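Local coordinates for putative uncharacterized protein (Leishmania major, PDB 3M3I) that is of unknown function but belongs to the cupin superfamily (DUF985) and packs as a two-fold symmetric pair of beta-rich subunits, at the interface of chains A and B. Numbering follows the deposited sequence. Chains: chain A/B, Putative uncharacterized protein.

Contact 1: the interface of chains A and B. Residues chain A 81, 105-106, 147, 149; chain B 43-44, 60.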
# COMPACT_ATOMS: atom_id res chain seq x y z
N ASP A 81 -7.97 10.07 2.56
CA ASP A 81 -6.58 9.74 2.92
C ASP A 81 -5.88 9.05 1.76
O ASP A 81 -6.51 8.30 1.01
CB ASP A 81 -6.52 8.74 4.09
CG ASP A 81 -7.09 9.28 5.37
OD1 ASP A 81 -7.39 8.45 6.25
OD2 ASP A 81 -7.24 10.51 5.53
N ASP A 105 -5.29 11.24 14.35
CA ASP A 105 -6.62 10.64 14.20
C ASP A 105 -6.63 9.28 13.48
O ASP A 105 -7.62 8.55 13.57
CB ASP A 105 -7.55 11.62 13.47
N ARG A 106 -5.54 8.95 12.78
CA ARG A 106 -5.46 7.74 11.96
C ARG A 106 -4.39 6.74 12.43
O ARG A 106 -3.71 6.93 13.44
CB ARG A 106 -5.23 8.08 10.47
CG ARG A 106 -4.26 9.23 10.18
CD ARG A 106 -3.06 8.81 9.33
NE ARG A 106 -2.12 9.93 9.21
CZ ARG A 106 -0.79 9.84 9.04
NH1 ARG A 106 -0.15 8.68 8.95
NH2 ARG A 106 -0.08 10.96 8.96
N GLN A 147 6.03 3.24 4.99
CA GLN A 147 4.63 3.53 4.74
C GLN A 147 4.28 4.85 5.45
O GLN A 147 4.82 5.15 6.50
CB GLN A 147 3.80 2.36 5.30
CG GLN A 147 2.31 2.45 5.09
CD GLN A 147 1.52 1.53 6.03
OE1 GLN A 147 0.49 1.91 6.53
NE2 GLN A 147 1.99 0.30 6.23
N THR A 149 0.68 7.87 5.54
CA THR A 149 -0.66 8.25 5.09
C THR A 149 -0.87 9.76 5.16
O THR A 149 -0.75 10.36 6.22
CB THR A 149 -1.75 7.56 5.94
OG1 THR A 149 -1.70 6.16 5.70
CG2 THR A 149 -3.14 8.06 5.57
N VAL B 43 -2.04 2.29 10.65
CA VAL B 43 -3.11 3.30 10.66
C VAL B 43 -4.48 2.71 10.36
O VAL B 43 -4.60 1.66 9.73
CB VAL B 43 -2.85 4.48 9.68
CG1 VAL B 43 -1.53 5.17 9.98
CG2 VAL B 43 -2.91 4.03 8.23
N ARG B 44 -5.50 3.40 10.86
CA ARG B 44 -6.90 3.04 10.65
C ARG B 44 -7.65 4.31 10.28
O ARG B 44 -7.44 5.35 10.89
CB ARG B 44 -7.48 2.42 11.91
CG ARG B 44 -7.23 0.92 12.00
CD ARG B 44 -7.01 0.44 13.42
NE ARG B 44 -8.20 0.56 14.26
CZ ARG B 44 -9.24 -0.27 14.24
NH1 ARG B 44 -9.28 -1.31 13.40
NH2 ARG B 44 -10.28 -0.06 15.06
N TYR B 60 -10.34 1.89 5.55
CA TYR B 60 -9.20 1.00 5.32
C TYR B 60 -8.48 0.80 6.65
O TYR B 60 -8.57 1.64 7.52
CB TYR B 60 -8.23 1.60 4.25
CG TYR B 60 -7.52 2.85 4.72
CD1 TYR B 60 -6.29 2.77 5.35
CD2 TYR B 60 -8.10 4.10 4.61
CE1 TYR B 60 -5.65 3.90 5.82
CE2 TYR B 60 -7.47 5.25 5.09
CZ TYR B 60 -6.25 5.14 5.70
OH TYR B 60 -5.61 6.25 6.19
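The phenol hydroxyl of B:Tyr60 donates a hydrogen bond to the carboxylate of A:Asp81, with OH of B:Tyr60 2.8 Å from OD1 of A:Asp81. The acceptor oxygen lies in the plane of the tyrosine ring, at its edge, while the hydroxyl meets the carboxylate on the anti side, 32° out of its plane. The two flat groups stand almost perpendicular, 85° apart, and the side chains cross at about a right angle. B:Tyr60 holds its ring over its own backbone, with CG between N and the carbonyl carbon (chi1 68°), a posture that presents the ring edge to chain A. CE2 of the B:Tyr60 ring also lies 3.8 Å from CB of A:Asp81. The side chains of A:Thr149 and B:Tyr60 come from opposite directions.

B:Val43 wedges beside this pair. Its CG2 methyl approaches the A:Thr149 hydroxyl, OG1, at 3.5 Å, whereas CG1 lies 4.0 Å from CD of A:Arg106. The valine and arginine side chains run side by side, pointing the same way. A bend at chi2 carries the arginine chain back over its own subunit, where the guanidinium has C of A:Thr149 over the centre of one face. The backbone carbonyl O of B:Arg44 reaches CA of A:Arg106 at 3.3 Å. This patch thus clamps the end of strand 38-44 and the B:Tyr60 loop of chain B against chain A, apparently supporting dimer packing.

Contact 2: the interface of chains A and B. Residues chain A 64, 86-87, 175; chain B 85-86, 146-147.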
# COMPACT_ATOMS: atom_id res chain seq x y z
N TYR A 64 0.60 2.97 -9.07
CA TYR A 64 2.03 3.08 -8.98
C TYR A 64 2.38 4.56 -9.22
O TYR A 64 1.90 5.15 -10.16
CB TYR A 64 2.69 2.24 -10.04
CG TYR A 64 2.65 0.74 -9.82
CD1 TYR A 64 3.33 0.16 -8.76
CD2 TYR A 64 2.00 -0.08 -10.71
CE1 TYR A 64 3.33 -1.22 -8.58
CE2 TYR A 64 1.99 -1.45 -10.54
CZ TYR A 64 2.66 -2.02 -9.49
OH TYR A 64 2.65 -3.39 -9.33
N TYR A 86 6.77 2.64 0.05
CA TYR A 86 8.05 2.59 -0.65
C TYR A 86 8.35 1.23 -1.32
O TYR A 86 8.22 0.18 -0.70
CB TYR A 86 9.19 2.95 0.32
CG TYR A 86 10.57 2.76 -0.29
CD1 TYR A 86 11.19 1.51 -0.28
CD2 TYR A 86 11.24 3.83 -0.89
CE1 TYR A 86 12.45 1.33 -0.84
CE2 TYR A 86 12.51 3.66 -1.46
CZ TYR A 86 13.10 2.41 -1.44
OH TYR A 86 14.33 2.20 -2.00
N HIS A 87 8.78 1.26 -2.59
CA HIS A 87 9.14 0.06 -3.35
C HIS A 87 10.61 0.05 -3.78
O HIS A 87 11.28 -0.97 -3.64
CB HIS A 87 8.29 -0.06 -4.61
CG HIS A 87 6.86 -0.44 -4.34
ND1 HIS A 87 6.51 -1.39 -3.41
CD2 HIS A 87 5.71 -0.04 -4.93
CE1 HIS A 87 5.20 -1.54 -3.41
NE2 HIS A 87 4.69 -0.73 -4.32
N SER A 175 3.90 2.89 -4.33
CA SER A 175 2.49 2.67 -4.59
C SER A 175 1.71 3.63 -3.72
O SER A 175 2.13 3.90 -2.60
CB SER A 175 2.10 1.23 -4.29
OG SER A 175 2.66 0.35 -5.22
N MET B 85 2.01 -4.80 -0.62
CA MET B 85 3.03 -3.94 -1.22
C MET B 85 4.40 -4.38 -0.76
O MET B 85 4.63 -4.45 0.44
CB MET B 85 2.83 -2.48 -0.77
CG MET B 85 2.18 -1.53 -1.79
SD MET B 85 0.37 -1.54 -1.91
CE MET B 85 -0.12 -1.73 -0.19
N TYR B 86 5.34 -4.62 -1.68
CA TYR B 86 6.69 -5.08 -1.32
C TYR B 86 7.60 -3.95 -0.80
O TYR B 86 7.61 -2.87 -1.36
CB TYR B 86 7.36 -5.76 -2.50
CG TYR B 86 8.82 -6.08 -2.28
CD1 TYR B 86 9.82 -5.17 -2.63
CD2 TYR B 86 9.21 -7.30 -1.73
CE1 TYR B 86 11.16 -5.46 -2.43
CE2 TYR B 86 10.56 -7.60 -1.54
CZ TYR B 86 11.52 -6.68 -1.90
OH TYR B 86 12.85 -6.96 -1.72
N LEU B 146 5.17 -5.82 -7.47
CA LEU B 146 5.44 -4.90 -6.38
C LEU B 146 4.20 -4.72 -5.55
O LEU B 146 4.28 -4.49 -4.35
CB LEU B 146 5.90 -3.54 -6.92
CG LEU B 146 7.34 -3.44 -7.41
CD1 LEU B 146 7.56 -2.04 -7.94
CD2 LEU B 146 8.34 -3.75 -6.31
N GLN B 147 3.05 -4.84 -6.20
CA GLN B 147 1.77 -4.72 -5.55
C GLN B 147 0.84 -5.77 -6.14
O GLN B 147 1.00 -6.15 -7.29
CB GLN B 147 1.22 -3.31 -5.82
CG GLN B 147 -0.18 -3.04 -5.27
CD GLN B 147 -0.90 -1.95 -6.04
OE1 GLN B 147 -2.11 -2.05 -6.25
NE2 GLN B 147 -0.17 -0.92 -6.47
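A:His87 of this cupin-family protein inserts its imidazole edgewise into the partner subunit, with ND1 2.8 Å from the backbone O of B:Tyr86. The bond is well directed: 155° at the hydrogen, with the acceptor 5° out of the ring plane and the nitrogen lying in the carbonyl plane on a lone pair. At the other end of the ring, NE2 pairs with OG of A:Ser175 at 2.5 Å within chain A, so both nitrogens are engaged and ring rotation is restrained.

One imidazole face is capped by B:Leu146, whose CB sits over its centre, 3.9 Å from the centroid; its methyl CD1 continues toward CB of A:His87. The ring edge meets B:Met85, with CE1 of A:His87 3.4 Å from CG of B:Met85. That CG, set by chi1 (-102°), also lies 3.7 Å from CB of A:Ser175; bends at chi2 and chi3 then turn SD and CE.

Beside B:Leu146, the A:Tyr64 ring uses its CE1 edge, 3.8 Å from the leucine CB. Its plane is inclined to the B:Gln147 amide, whose NE2 lies above one face toward the rim. That same amide nitrogen makes a weak hydrogen bond to OG of A:Ser175, at 3.3 Å.

Contact 3: the interface of chains A and B. Residues chain A 83, 85, 147, 177; chain B 43, 60, 62, 85, 177.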
# COMPACT_ATOMS: atom_id res chain seq x y z
N THR A 83 -2.34 6.69 1.16
CA THR A 83 -1.26 5.97 1.82
C THR A 83 -0.16 5.66 0.81
O THR A 83 -0.44 5.10 -0.25
CB THR A 83 -1.78 4.65 2.48
OG1 THR A 83 -2.74 4.96 3.51
CG2 THR A 83 -0.64 3.88 3.09
N MET A 85 3.48 3.80 -0.08
CA MET A 85 4.33 2.65 0.26
C MET A 85 5.60 2.62 -0.59
O MET A 85 5.50 2.53 -1.79
CB MET A 85 3.59 1.34 -0.03
CG MET A 85 2.83 0.74 1.12
SD MET A 85 1.16 1.33 1.37
CE MET A 85 0.48 1.46 -0.28
N GLN A 147 6.03 3.24 4.99
CA GLN A 147 4.63 3.53 4.74
C GLN A 147 4.28 4.85 5.45
O GLN A 147 4.82 5.15 6.50
CB GLN A 147 3.80 2.36 5.30
CG GLN A 147 2.31 2.45 5.09
CD GLN A 147 1.52 1.53 6.03
OE1 GLN A 147 0.49 1.91 6.53
NE2 GLN A 147 1.99 0.30 6.23
N ILE A 177 -2.36 4.35 -2.31
CA ILE A 177 -3.74 3.87 -2.19
C ILE A 177 -4.59 4.99 -1.64
O ILE A 177 -4.29 5.50 -0.58
CB ILE A 177 -3.83 2.64 -1.27
CG1 ILE A 177 -2.84 1.57 -1.73
CG2 ILE A 177 -5.22 2.05 -1.24
CD1 ILE A 177 -2.73 0.44 -0.74
N VAL B 43 -2.04 2.29 10.65
CA VAL B 43 -3.11 3.30 10.66
C VAL B 43 -4.48 2.71 10.36
O VAL B 43 -4.60 1.66 9.73
CB VAL B 43 -2.85 4.48 9.68
CG1 VAL B 43 -1.53 5.17 9.98
CG2 VAL B 43 -2.91 4.03 8.23
N TYR B 60 -10.34 1.89 5.55
CA TYR B 60 -9.20 1.00 5.32
C TYR B 60 -8.48 0.80 6.65
O TYR B 60 -8.57 1.64 7.52
CB TYR B 60 -8.23 1.60 4.25
CG TYR B 60 -7.52 2.85 4.72
CD1 TYR B 60 -6.29 2.77 5.35
CD2 TYR B 60 -8.10 4.10 4.61
CE1 TYR B 60 -5.65 3.90 5.82
CE2 TYR B 60 -7.47 5.25 5.09
CZ TYR B 60 -6.25 5.14 5.70
OH TYR B 60 -5.61 6.25 6.19
N THR B 62 -4.31 -0.58 7.82
CA THR B 62 -2.99 -0.97 7.29
C THR B 62 -2.09 -1.60 8.35
O THR B 62 -2.18 -1.27 9.54
CB THR B 62 -2.21 0.21 6.66
OG1 THR B 62 -1.54 0.96 7.68
CG2 THR B 62 -3.12 1.12 5.86
N MET B 85 2.01 -4.80 -0.62
CA MET B 85 3.03 -3.94 -1.22
C MET B 85 4.40 -4.38 -0.76
O MET B 85 4.63 -4.45 0.44
CB MET B 85 2.83 -2.48 -0.77
CG MET B 85 2.18 -1.53 -1.79
SD MET B 85 0.37 -1.54 -1.91
CE MET B 85 -0.12 -1.73 -0.19
N ILE B 177 -2.94 -3.64 3.25
CA ILE B 177 -4.05 -2.72 3.42
C ILE B 177 -5.32 -3.47 3.09
O ILE B 177 -5.44 -4.02 2.01
CB ILE B 177 -3.89 -1.51 2.49
CG1 ILE B 177 -2.50 -0.89 2.71
CG2 ILE B 177 -5.02 -0.50 2.70
CD1 ILE B 177 -2.24 0.44 2.02
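Methyl and thioether groups of A:Met85, B:Met85, A:Ile177 and B:Ile177 meet around the two-fold axis in the tightly packed part of the contact. The methionine chains cross at about a right angle, with CB of A:Met85 3.7 Å from CG of B:Met85. A:Met85 bends at chi2 and chi3, turning its thioether end toward B:Ile177. SD of A:Met85 is 3.6 Å from CD1 of B:Ile177, and CE of B:Met85 is 3.4 Å from CD1 of A:Ile177; each pair approaches tip to tip. The modelled separation of the two isoleucine CD1 atoms is too short to be reliable.

Against these separations, packing slackens toward A:Thr83. Its CG2 meets CD1 of B:Ile177 at 3.9 Å, and its OG1 comes equally near CE1 of B:Tyr60. A polar link flanks this looser part: the B:Thr62 hydroxyl donates from OG1 to the amide oxygen OE1 of A:Gln147 at 2.5 Å. The donor lies in the carbonyl plane on a lone pair, at a C=O...donor angle of 139°. Extended beyond CG, with CG anti to N (chi1 -178°), the glutamine chain spans to the threonine. Across the two-fold, strands 81-87, 147-150 and 172-179 of chain A face strands 61-67, 81-87 and 172-179 of chain B; strand 38-44 stands behind B:Thr62, whose OG1 accepts from N of B:Val43.

Contact 3 lies between the other two: its C-alpha centre is about 7 Å from that of contact 1 and about 10 Å from that of contact 2, while contacts 1 and 2 are about 17 Å apart. A:Gln147, B:Val43 and B:Tyr60 belong to both contacts 1 and 3, and B:Met85 bridges contacts 2 and 3. Strand 81-87 of chain A contributes to all three, as does strand 147-150 when both copies are counted. The patches therefore form one continuous surface, repeated by the two-fold, which is consistent with a dimer, although the structure alone does not show its state in solution.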